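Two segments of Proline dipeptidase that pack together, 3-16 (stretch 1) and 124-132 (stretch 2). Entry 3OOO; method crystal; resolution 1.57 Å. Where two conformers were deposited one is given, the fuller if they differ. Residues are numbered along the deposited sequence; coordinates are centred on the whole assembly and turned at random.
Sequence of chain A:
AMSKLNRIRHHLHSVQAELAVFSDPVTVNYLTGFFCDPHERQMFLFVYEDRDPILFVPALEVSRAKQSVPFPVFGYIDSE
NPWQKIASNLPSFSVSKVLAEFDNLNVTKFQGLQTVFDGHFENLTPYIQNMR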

# COMPACT_ATOMS: atom_id res chain seq x y z
N SER A 3 24.55 2.92 13.50
CA SER A 3 24.01 2.43 14.77
C SER A 3 22.62 1.82 14.65
O SER A 3 22.38 0.70 15.12
CB SER A 3 24.01 3.56 15.80
OG SER A 3 23.29 3.21 16.97
N LYS A 4 21.70 2.56 14.04
CA LYS A 4 20.32 2.12 13.88
C LYS A 4 20.24 0.88 12.99
O LYS A 4 19.55 -0.09 13.32
CB LYS A 4 19.45 3.24 13.30
CG LYS A 4 19.39 4.50 14.16
CD LYS A 4 18.84 5.67 13.35
CE LYS A 4 18.85 6.96 14.15
NZ LYS A 4 18.52 8.13 13.29
N LEU A 5 20.95 0.92 11.87
CA LEU A 5 20.93 -0.20 10.93
C LEU A 5 21.58 -1.46 11.52
O LEU A 5 21.10 -2.57 11.29
CB LEU A 5 21.56 0.18 9.58
CG LEU A 5 20.67 1.05 8.68
CD1 LEU A 5 21.46 1.66 7.52
CD2 LEU A 5 19.46 0.25 8.17
N ASN A 6 22.67 -1.28 12.27
CA ASN A 6 23.30 -2.41 12.98
C ASN A 6 22.34 -3.04 13.99
O ASN A 6 22.24 -4.26 14.08
CB ASN A 6 24.58 -1.97 13.69
CG ASN A 6 25.72 -1.64 12.73
OD1 ASN A 6 25.81 -2.19 11.63
ND2 ASN A 6 26.61 -0.75 13.16
N ARG A 7 21.62 -2.20 14.73
CA ARG A 7 20.61 -2.70 15.67
C ARG A 7 19.49 -3.49 14.99
O ARG A 7 19.08 -4.54 15.49
CB ARG A 7 20.03 -1.56 16.50
CG ARG A 7 20.83 -1.25 17.74
CD ARG A 7 20.24 -0.07 18.48
NE ARG A 7 20.67 1.20 17.91
CZ ARG A 7 20.11 2.37 18.16
NH1 ARG A 7 19.06 2.45 18.98
NH2 ARG A 7 20.59 3.47 17.60
N ILE A 8 19.01 -2.99 13.86
CA ILE A 8 17.98 -3.70 13.09
C ILE A 8 18.51 -5.06 12.64
O ILE A 8 17.81 -6.07 12.76
CB ILE A 8 17.48 -2.85 11.89
CG1 ILE A 8 16.71 -1.63 12.40
CG2 ILE A 8 16.59 -3.69 10.95
CD1 ILE A 8 16.43 -0.60 11.35
N ARG A 9 19.75 -5.08 12.15
CA ARG A 9 20.38 -6.31 11.70
C ARG A 9 20.45 -7.35 12.82
O ARG A 9 20.10 -8.52 12.61
CB ARG A 9 21.78 -6.02 11.15
CG ARG A 9 22.41 -7.18 10.42
CD ARG A 9 23.78 -6.82 9.87
NE ARG A 9 24.70 -6.48 10.95
CZ ARG A 9 25.35 -7.37 11.68
NH1 ARG A 9 25.18 -8.67 11.46
NH2 ARG A 9 26.16 -6.97 12.65
N HIS A 10 20.87 -6.93 14.00
CA HIS A 10 20.94 -7.84 15.15
C HIS A 10 19.56 -8.29 15.60
O HIS A 10 19.38 -9.44 16.01
CB HIS A 10 21.71 -7.20 16.31
CG HIS A 10 23.19 -7.11 16.07
ND1 HIS A 10 24.00 -8.22 16.03
CD2 HIS A 10 24.00 -6.05 15.85
CE1 HIS A 10 25.25 -7.85 15.80
NE2 HIS A 10 25.27 -6.53 15.68
N HIS A 11 18.58 -7.39 15.50
CA HIS A 11 17.20 -7.71 15.84
C HIS A 11 16.62 -8.80 14.95
O HIS A 11 15.82 -9.61 15.40
CB HIS A 11 16.33 -6.46 15.78
CG HIS A 11 14.87 -6.74 15.92
ND1 HIS A 11 14.32 -7.26 17.08
CD2 HIS A 11 13.84 -6.58 15.06
CE1 HIS A 11 13.02 -7.41 16.91
NE2 HIS A 11 12.71 -7.00 15.70
N LEU A 12 17.01 -8.80 13.67
CA LEU A 12 16.57 -9.85 12.76
C LEU A 12 16.95 -11.23 13.29
O LEU A 12 16.21 -12.19 13.07
CB LEU A 12 17.13 -9.63 11.35
CG LEU A 12 16.68 -8.38 10.58
CD1 LEU A 12 17.44 -8.29 9.27
CD2 LEU A 12 15.18 -8.37 10.31
N HIS A 13 18.08 -11.33 13.99
CA HIS A 13 18.48 -12.60 14.61
C HIS A 13 17.48 -13.07 15.68
O HIS A 13 17.26 -14.28 15.83
CB HIS A 13 19.91 -12.54 15.20
CG HIS A 13 20.94 -12.01 14.25
ND1 HIS A 13 22.00 -11.22 14.67
CD2 HIS A 13 21.09 -12.15 12.91
CE1 HIS A 13 22.75 -10.90 13.63
NE2 HIS A 13 22.22 -11.45 12.55
N SER A 14 16.90 -12.13 16.42
CA SER A 14 15.95 -12.45 17.50
C SER A 14 14.67 -13.08 16.97
O SER A 14 13.98 -13.81 17.69
CB SER A 14 15.62 -11.20 18.32
OG SER A 14 16.79 -10.61 18.85
N VAL A 15 14.35 -12.79 15.71
CA VAL A 15 13.15 -13.34 15.08
C VAL A 15 13.54 -14.27 13.93
O VAL A 15 14.72 -14.49 13.67
CB VAL A 15 12.23 -12.22 14.56
CG1 VAL A 15 11.83 -11.29 15.69
CG2 VAL A 15 12.93 -11.44 13.45
N GLN A 16 12.54 -14.83 13.26
CA GLN A 16 12.79 -15.76 12.16
C GLN A 16 13.07 -15.04 10.85
O GLN A 16 13.01 -15.65 9.79
CB GLN A 16 11.61 -16.71 11.97
CG GLN A 16 11.65 -17.49 10.66
CD GLN A 16 10.47 -18.42 10.49
OE1 GLN A 16 9.59 -18.50 11.35
NE2 GLN A 16 10.44 -19.13 9.37
N LEU A 124 6.73 -4.73 10.11
CA LEU A 124 7.80 -4.47 11.05
C LEU A 124 7.37 -4.87 12.46
O LEU A 124 6.19 -4.74 12.83
CB LEU A 124 8.18 -2.99 11.05
CG LEU A 124 8.61 -2.32 9.74
CD1 LEU A 124 8.96 -0.87 10.03
CD2 LEU A 124 9.77 -3.05 9.07
N THR A 125 8.32 -5.37 13.23
CA THR A 125 8.10 -5.72 14.62
C THR A 125 7.97 -4.44 15.45
O THR A 125 8.41 -3.37 15.02
CB THR A 125 9.29 -6.53 15.16
OG1 THR A 125 10.50 -5.81 14.90
CG2 THR A 125 9.35 -7.89 14.50
N PRO A 126 7.36 -4.53 16.65
CA PRO A 126 7.30 -3.36 17.52
C PRO A 126 8.67 -2.73 17.78
O PRO A 126 8.77 -1.50 17.81
CB PRO A 126 6.71 -3.93 18.81
CG PRO A 126 5.82 -5.02 18.35
CD PRO A 126 6.53 -5.64 17.17
N TYR A 127 9.71 -3.55 17.94
CA TYR A 127 11.06 -3.03 18.19
C TYR A 127 11.52 -2.06 17.10
O TYR A 127 12.03 -0.98 17.40
CB TYR A 127 12.08 -4.17 18.35
CG TYR A 127 13.51 -3.68 18.49
CD1 TYR A 127 13.95 -3.08 19.67
CD2 TYR A 127 14.42 -3.82 17.45
CE1 TYR A 127 15.25 -2.63 19.81
CE2 TYR A 127 15.73 -3.37 17.57
CZ TYR A 127 16.14 -2.77 18.75
OH TYR A 127 17.43 -2.33 18.88
N ILE A 128 11.33 -2.44 15.84
CA ILE A 128 11.70 -1.57 14.72
C ILE A 128 10.75 -0.36 14.63
O ILE A 128 11.20 0.77 14.43
CB ILE A 128 11.75 -2.33 13.37
CG1 ILE A 128 12.74 -3.50 13.44
CG2 ILE A 128 12.14 -1.39 12.23
CD1 ILE A 128 12.70 -4.44 12.24
N GLN A 129 9.45 -0.61 14.81
CA GLN A 129 8.42 0.44 14.76
C GLN A 129 8.70 1.57 15.74
O GLN A 129 8.54 2.75 15.41
CB GLN A 129 7.04 -0.14 15.05
CG GLN A 129 6.41 -0.96 13.93
CD GLN A 129 5.02 -1.46 14.28
OE1 GLN A 129 4.15 -0.68 14.67
NE2 GLN A 129 4.81 -2.76 14.15
N ASN A 130 9.11 1.20 16.95
CA ASN A 130 9.22 2.13 18.07
C ASN A 130 10.60 2.75 18.29
O ASN A 130 10.81 3.47 19.27
CB ASN A 130 8.74 1.46 19.37
CG ASN A 130 7.30 0.97 19.27
OD1 ASN A 130 6.45 1.60 18.64
ND2 ASN A 130 7.02 -0.16 19.91
N MSE A 131 11.54 2.47 17.38
CA MSE A 131 12.89 3.01 17.49
C MSE A 131 12.89 4.52 17.25
O MSE A 131 13.53 5.27 17.99
CB MSE A 131 13.85 2.31 16.52
CG MSE A 131 15.32 2.32 16.97
SE MSE A 131 16.51 1.26 15.83
CE MSE A 131 15.33 -0.27 15.56
N ARG A 132 12.17 4.96 16.22
CA ARG A 132 12.08 6.38 15.88
C ARG A 132 11.28 7.15 16.92
O ARG A 132 11.70 8.22 17.38
CB ARG A 132 11.47 6.58 14.49
CG ARG A 132 11.50 8.02 14.00
CD ARG A 132 11.03 8.14 12.56
NE ARG A 132 11.05 9.54 12.12
CZ ARG A 132 9.99 10.34 12.11
NH1 ARG A 132 10.11 11.59 11.69
NH2 ARG A 132 8.80 9.90 12.52
OXT ARG A 132 10.19 6.73 17.34
O HOH W 1 19.18 -4.96 18.18

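Stretch 1 runs as a helix from Ser3, and the short helix of stretch 2, Pro126 to Gln129, lies against it. The two segments run in opposite senses: Lys4 lies nearest Met131, Ile8 nearest Ile128 with CA atoms 6.8 Å apart, His11 nearest Tyr127 and Val15 nearest Thr125. The register positions on stretch 1 recur every three or four residues, about once per helical turn, as expected when one side of a helix meets its partner, and together the two segments bury 450 Å².

At Lys4 the contact is loose, its carbonyl O lying 4.2 Å from SE of Met131, a selenomethionine. One turn on, Arg7 folds back along its own helix: NH2 donates to Ser3 OG at 2.8 Å, and NE makes a weak bond to Ser3 O at 3.3 Å. So held, the guanidinium presents one face to Met131, with NH1 4.2 Å from SE. Arg7 CB also packs 3.6 Å from Tyr127 OH, and a water joins the two residues, donating to Arg7 O at 2.7 Å and lying 3.2 Å from Tyr127 OH.

Ile8 supplies the buried, apolar part of the contact. Its CG1 meets Met131 CE at 3.7 Å, while its CG2 lies 4.2 Å from Ile128 CD1.

His11 makes the most varied contacts. Its NE2 and Thr125 OG1 form a short 2.6 Å hydrogen bond, the only direct one between the stretches, made at the edge of the imidazole and thus leaving the ring faces free for packing. Tyr127 covers one face: its CB sits 4.0 Å from the His11 ring centroid, and the two aromatic planes meet obliquely at 42°. Ile128 adds its CG1, 3.6 Å from His11 CD2. Thr125 also occupies the N-cap position of the stretch 2 helix, so the hydrogen bond ties His11 to the start of that helix.

Beyond the helix, Val15 adds a last, loose apolar contact, its CG1 4.4 Å from Thr125 CG2.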